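Long-range contacts in Iron(III) ABC transporter, periplasmic iron-compound-binding protein (Vibrio cholerae, PDB 3TEF), which probably binds ferric catecholate siderophores in the periplasm and hands them to an ABC transporter for iron uptake: residues P19-V24 with Y76-D81; D81-G86 with K98-I103. One frame throughout, in Å; residues are numbered along the deposited sequence.

Contact 1 of 2, residues P19-V24 with Y76-D81; sequences PQRVVV and YTQKPD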
loop_
_atom_site.group_PDB
_atom_site.type_symbol
_atom_site.label_atom_id
_atom_site.label_comp_id
_atom_site.label_asym_id
_atom_site.label_seq_id
_atom_site.Cartn_x
_atom_site.Cartn_y
_atom_site.Cartn_z
ATOM N N PRO A 19 -17.078 14.000 -9.923
ATOM C CA PRO A 19 -17.422 14.742 -8.710
ATOM C C PRO A 19 -16.437 15.888 -8.523
ATOM O O PRO A 19 -15.231 15.700 -8.706
ATOM C CB PRO A 19 -17.266 13.695 -7.601
ATOM C CG PRO A 19 -16.342 12.661 -8.168
ATOM C CD PRO A 19 -16.670 12.614 -9.632
ATOM N N GLN A 20 -16.951 17.064 -8.178
ATOM C CA GLN A 20 -16.134 18.271 -8.129
ATOM C C GLN A 20 -15.422 18.453 -6.798
ATOM O O GLN A 20 -14.310 18.988 -6.745
ATOM C CB GLN A 20 -16.988 19.501 -8.453
ATOM C CG GLN A 20 -17.504 19.506 -9.885
ATOM C CD GLN A 20 -16.382 19.351 -10.899
ATOM O OE1 GLN A 20 -16.301 18.345 -11.613
ATOM N NE2 GLN A 20 -15.507 20.347 -10.964
ATOM N N ARG A 21 -16.068 18.012 -5.728
ATOM C CA ARG A 21 -15.522 18.138 -4.382
ATOM C C ARG A 21 -15.234 16.748 -3.821
ATOM O O ARG A 21 -16.149 15.984 -3.512
ATOM C CB ARG A 21 -16.495 18.904 -3.476
ATOM C CG ARG A 21 -16.801 20.323 -3.970
ATOM C CD ARG A 21 -17.720 21.066 -3.009
ATOM N NE ARG A 21 -17.086 21.217 -1.704
ATOM C CZ ARG A 21 -16.149 22.119 -1.425
ATOM N NH1 ARG A 21 -15.720 22.958 -2.367
ATOM N NH2 ARG A 21 -15.635 22.176 -0.206
ATOM N N VAL A 22 -13.956 16.413 -3.728
ATOM C CA VAL A 22 -13.537 15.086 -3.298
ATOM C C VAL A 22 -12.784 15.193 -1.978
ATOM O O VAL A 22 -11.857 15.991 -1.846
ATOM C CB VAL A 22 -12.608 14.435 -4.341
ATOM C CG1 VAL A 22 -12.204 13.029 -3.903
ATOM C CG2 VAL A 22 -13.283 14.418 -5.697
ATOM N N VAL A 23 -13.193 14.385 -1.006
ATOM C CA VAL A 23 -12.504 14.283 0.274
ATOM C C VAL A 23 -11.767 12.947 0.260
ATOM O O VAL A 23 -12.332 11.929 -0.150
ATOM C CB VAL A 23 -13.518 14.312 1.438
ATOM C CG1 VAL A 23 -12.871 13.887 2.760
ATOM C CG2 VAL A 23 -14.133 15.689 1.553
ATOM N N VAL A 24 -10.509 12.947 0.691
ATOM C CA VAL A 24 -9.713 11.729 0.641
ATOM C C VAL A 24 -9.119 11.398 2.008
ATOM O O VAL A 24 -8.429 12.229 2.623
ATOM C CB VAL A 24 -8.570 11.840 -0.404
ATOM C CG1 VAL A 24 -7.826 10.520 -0.506
ATOM C CG2 VAL A 24 -9.123 12.248 -1.766
ATOM N N TYR A 76 -18.562 16.782 6.683
ATOM C CA TYR A 76 -19.907 17.240 6.350
ATOM C C TYR A 76 -19.889 18.699 5.909
ATOM O O TYR A 76 -20.550 19.077 4.942
ATOM C CB TYR A 76 -20.857 17.070 7.538
ATOM C CG TYR A 76 -22.261 17.531 7.229
ATOM C CD1 TYR A 76 -23.120 16.741 6.480
ATOM C CD2 TYR A 76 -22.722 18.765 7.668
ATOM C CE1 TYR A 76 -24.408 17.162 6.182
ATOM C CE2 TYR A 76 -24.007 19.198 7.370
ATOM C CZ TYR A 76 -24.841 18.397 6.627
ATOM O OH TYR A 76 -26.123 18.820 6.337
ATOM N N THR A 77 -19.116 19.507 6.621
ATOM C CA THR A 77 -18.988 20.929 6.312
ATOM C C THR A 77 -18.422 21.168 4.911
ATOM O O THR A 77 -18.785 22.138 4.242
ATOM C CB THR A 77 -18.096 21.622 7.344
ATOM O OG1 THR A 77 -18.713 21.536 8.637
ATOM C CG2 THR A 77 -17.894 23.082 6.983
ATOM N N GLN A 78 -17.544 20.273 4.466
ATOM C CA GLN A 78 -16.928 20.397 3.148
ATOM C C GLN A 78 -17.846 20.055 1.971
ATOM O O GLN A 78 -17.473 20.259 0.820
ATOM C CB GLN A 78 -15.634 19.574 3.085
ATOM C CG GLN A 78 -14.562 20.075 4.022
ATOM C CD GLN A 78 -14.055 21.443 3.612
ATOM O OE1 GLN A 78 -13.588 21.621 2.488
ATOM N NE2 GLN A 78 -14.167 22.417 4.504
ATOM N N LYS A 79 -19.035 19.514 2.250
ATOM C CA LYS A 79 -20.007 19.204 1.202
ATOM C C LYS A 79 -19.408 18.386 0.064
ATOM O O LYS A 79 -19.444 18.794 -1.100
ATOM C CB LYS A 79 -20.612 20.485 0.635
ATOM C CG LYS A 79 -21.294 21.360 1.665
ATOM C CD LYS A 79 -21.670 22.698 1.053
ATOM C CE LYS A 79 -22.039 23.720 2.120
ATOM N NZ LYS A 79 -22.004 25.108 1.575
ATOM N N PRO A 80 -18.862 17.215 0.392
ATOM C CA PRO A 80 -18.226 16.418 -0.656
ATOM C C PRO A 80 -19.223 15.821 -1.638
ATOM O O PRO A 80 -20.369 15.494 -1.271
ATOM C CB PRO A 80 -17.517 15.308 0.128
ATOM C CG PRO A 80 -18.259 15.198 1.401
ATOM C CD PRO A 80 -18.790 16.571 1.714
ATOM N N ASP A 81 -18.787 15.689 -2.886
ATOM C CA ASP A 81 -19.538 14.937 -3.876
ATOM C C ASP A 81 -19.078 13.483 -3.842
ATOM O O ASP A 81 -19.799 12.588 -4.264
ATOM C CB ASP A 81 -19.344 15.528 -5.271
ATOM C CG ASP A 81 -19.804 16.969 -5.357
ATOM O OD1 ASP A 81 -21.016 17.212 -5.190
ATOM O OD2 ASP A 81 -18.958 17.861 -5.585
#
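At the N-terminal end of the inner strand 22-25 of the parallel sheet of a periplasmic binding protein, Arg-21 meets Asp-81 and Gln-78, on the turn that leads from helix 72-77 into strand 82-85. Arg-21 and Asp-81 are joined twice. The backbone N of Asp-81 donates to Arg-21 O at 2.7 Å, and in return the carboxylate takes the Arg-21 amide, with Arg-21 N to Asp-81 OD2 at 2.9 Å. OD2 uses its anti lone pair for this, and the amide of Gln-20 adds a weak bond to the same oxygen. With CG beside its own backbone N (chi1 -60°), Asp-81 swings its carboxylate back onto the loop that precedes the strand.

The Arg-21 chain bends at chi3 and brings the guanidinium edge-on to the backbone carbonyl of Gln-78, whose oxygen lies close to the guanidinium plane. NE and NH2 both grip Gln-78 O, at 2.7 Å for NE and with NE almost in line with the C=O bond. This positive group would be expected to polarise that C=O. Lys-79, with positive phi, is the first residue to leave helical geometry. Helix, turn and next strand here are part of the alternating alpha/beta topology of the lobe, and Pro-80 lies in the turn between them. Its ring is met by Val-23, CG2 of Val-23 lying 3.7 Å from Pro-80 CB. At the other end Pro-19 CB touches Asp-81 CB at 3.6 Å, while the Pro-19 ring also rests on Val-127 and Phe-128 of helix 113-128.

Contact 2 of 2, residues D81-G86 with K98-I103; sequences DLIVIG and KIAPTI
Ile-83 and Thr-102 form a parallel beta bridge, followed by a second between Val-84 and Ile-103, and the backbone bonds between these two strands are regular. Ile-83 uses both its polar backbone atoms: its N donates to Pro-101 O, and its O receives the amide of Ile-103. Ile-85 N then reaches Ile-103 O at 2.9 Å. CA-H...O contacts fill in between, the shortest running from Thr-102 CA to Ile-83 O at 3.1 Å.

Apolar side chains meet on both faces of the sheet. On the face of Ile-83 and Thr-102, CG1 of Ile-83 stands beside its own backbone N (chi1 -59°) and the extended chain carries CD1 toward the turn that leads into strand 102-104, 4.1 Å from Ala-100 CB. The same methyl lies against the Thr-102 hydroxyl, Ile-83 CD1 to Thr-102 OG1 being 3.6 Å. On the face of Val-84 and Ile-103, Leu-82 swings its CD1 across to the tip of Ile-103, with CD1 to CD1 at 3.9 Å.

The one side-chain hydrogen bond among these residues is local to 98-103: Thr-102 OG1 is held 2.9 Å from Ala-100 O, the donor standing 31° out of that carbonyl plane. This ties the start of the strand to the turn after helix 93-99, and OG1 has a weak second bond to Leu-96 O of that helix.

Strand 82-85, helix 93-99 and strand 102-104 make a beta-alpha-beta unit. Leu-82 and Ile-103 pack against Val-127 of helix 113-128, Val-84 against helix 27-35, and Pro-101 and Ile-103 against strand 11-16.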
loop_
_atom_site.group_PDB
_atom_site.type_symbol
_atom_site.label_atom_id
_atom_site.label_comp_id
_atom_site.label_asym_id
_atom_site.label_seq_id
_atom_site.Cartn_x
_atom_site.Cartn_y
_atom_site.Cartn_z
ATOM N N ASP A 81 -18.787 15.689 -2.886
ATOM C CA ASP A 81 -19.538 14.937 -3.876
ATOM C C ASP A 81 -19.078 13.483 -3.842
ATOM O O ASP A 81 -19.799 12.588 -4.264
ATOM C CB ASP A 81 -19.344 15.528 -5.271
ATOM C CG ASP A 81 -19.804 16.969 -5.357
ATOM O OD1 ASP A 81 -21.016 17.212 -5.190
ATOM O OD2 ASP A 81 -18.958 17.861 -5.585
ATOM N N LEU A 82 -17.870 13.259 -3.329
ATOM C CA LEU A 82 -17.301 11.913 -3.232
ATOM C C LEU A 82 -16.308 11.866 -2.077
ATOM O O LEU A 82 -15.505 12.776 -1.911
ATOM C CB LEU A 82 -16.597 11.527 -4.531
ATOM C CG LEU A 82 -15.763 10.235 -4.495
ATOM C CD1 LEU A 82 -16.665 9.014 -4.233
ATOM C CD2 LEU A 82 -14.915 10.071 -5.787
ATOM N N ILE A 83 -16.383 10.810 -1.273
ATOM C CA ILE A 83 -15.374 10.527 -0.264
ATOM C C ILE A 83 -14.639 9.240 -0.674
ATOM O O ILE A 83 -15.256 8.208 -0.910
ATOM C CB ILE A 83 -16.002 10.308 1.105
ATOM C CG1 ILE A 83 -16.799 11.544 1.520
ATOM C CG2 ILE A 83 -14.944 9.960 2.141
ATOM C CD1 ILE A 83 -17.807 11.274 2.631
ATOM N N VAL A 84 -13.320 9.313 -0.794
ATOM C CA VAL A 84 -12.519 8.113 -1.058
ATOM C C VAL A 84 -11.682 7.769 0.166
ATOM O O VAL A 84 -10.932 8.614 0.662
ATOM C CB VAL A 84 -11.568 8.315 -2.239
ATOM C CG1 VAL A 84 -10.763 7.040 -2.478
ATOM C CG2 VAL A 84 -12.346 8.725 -3.476
ATOM N N ILE A 85 -11.801 6.540 0.661
ATOM C CA ILE A 85 -11.044 6.146 1.848
ATOM C C ILE A 85 -10.175 4.914 1.596
ATOM O O ILE A 85 -10.486 4.087 0.748
ATOM C CB ILE A 85 -11.958 5.921 3.087
ATOM C CG1 ILE A 85 -12.780 4.635 2.934
ATOM C CG2 ILE A 85 -12.888 7.109 3.291
ATOM C CD1 ILE A 85 -13.703 4.386 4.079
ATOM N N GLY A 86 -9.086 4.802 2.346
ATOM C CA GLY A 86 -8.259 3.607 2.319
ATOM C C GLY A 86 -8.784 2.563 3.294
ATOM O O GLY A 86 -9.780 2.784 3.979
ATOM N N LYS A 98 -23.332 7.942 4.642
ATOM C CA LYS A 98 -24.503 8.782 4.857
ATOM C C LYS A 98 -24.278 10.187 4.332
ATOM O O LYS A 98 -25.217 10.849 3.878
ATOM C CB LYS A 98 -24.863 8.847 6.342
ATOM C CG LYS A 98 -25.418 7.550 6.881
ATOM C CD LYS A 98 -25.920 7.749 8.301
ATOM C CE LYS A 98 -24.794 8.184 9.223
ATOM N NZ LYS A 98 -25.288 8.376 10.621
ATOM N N ILE A 99 -23.025 10.639 4.398
ATOM C CA ILE A 99 -22.683 12.023 4.103
ATOM C C ILE A 99 -22.586 12.258 2.608
ATOM O O ILE A 99 -23.054 13.281 2.100
ATOM C CB ILE A 99 -21.339 12.423 4.772
ATOM C CG1 ILE A 99 -21.468 12.356 6.295
ATOM C CG2 ILE A 99 -20.897 13.828 4.338
ATOM C CD1 ILE A 99 -20.178 12.695 7.025
ATOM N N ALA A 100 -21.985 11.299 1.908
ATOM C CA ALA A 100 -21.838 11.390 0.464
ATOM C C ALA A 100 -21.408 10.039 -0.061
ATOM O O ALA A 100 -20.924 9.205 0.696
ATOM C CB ALA A 100 -20.799 12.461 0.108
ATOM N N PRO A 101 -21.577 9.815 -1.364
ATOM C CA PRO A 101 -21.071 8.571 -1.942
ATOM C C PRO A 101 -19.624 8.373 -1.524
ATOM O O PRO A 101 -18.792 9.290 -1.652
ATOM C CB PRO A 101 -21.184 8.816 -3.446
ATOM C CG PRO A 101 -22.342 9.771 -3.554
ATOM C CD PRO A 101 -22.184 10.690 -2.379
ATOM N N THR A 102 -19.338 7.177 -1.027
ATOM C CA THR A 102 -18.022 6.845 -0.495
ATOM C C THR A 102 -17.505 5.583 -1.185
ATOM O O THR A 102 -18.259 4.638 -1.435
ATOM C CB THR A 102 -18.102 6.625 1.038
ATOM O OG1 THR A 102 -18.556 7.835 1.665
ATOM C CG2 THR A 102 -16.751 6.235 1.607
ATOM N N ILE A 103 -16.226 5.579 -1.526
ATOM C CA ILE A 103 -15.617 4.414 -2.150
ATOM C C ILE A 103 -14.387 4.038 -1.369
ATOM O O ILE A 103 -13.623 4.918 -0.936
ATOM C CB ILE A 103 -15.208 4.719 -3.597
ATOM C CG1 ILE A 103 -16.447 4.895 -4.474
ATOM C CG2 ILE A 103 -14.285 3.629 -4.163
ATOM C CD1 ILE A 103 -16.119 5.491 -5.846
#

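Overall arrangement
Contacts 1 and 2 are consecutive along the chain, the first closing at Asp-81 and the second opening from the same residue, and their centres lie about 8 Å apart. Both reach one four-stranded parallel sheet, ordered 42-43, 22-25, 82-85, 102-104. Contact 1 joins the turn before strand 82-85 to the start of strand 22-25, whereas contact 2 pairs strand 82-85 with the outermost strand on its other side. Strand 82-85 is thus held between two neighbours, with probable backbone bonds linking Val-23 to Leu-82 and Val-84. Contact 2 lies within one beta-alpha-beta unit, while contact 1 joins sheet neighbours between which the chain visits strand 42-43, giving the strand order 2-1-3-4.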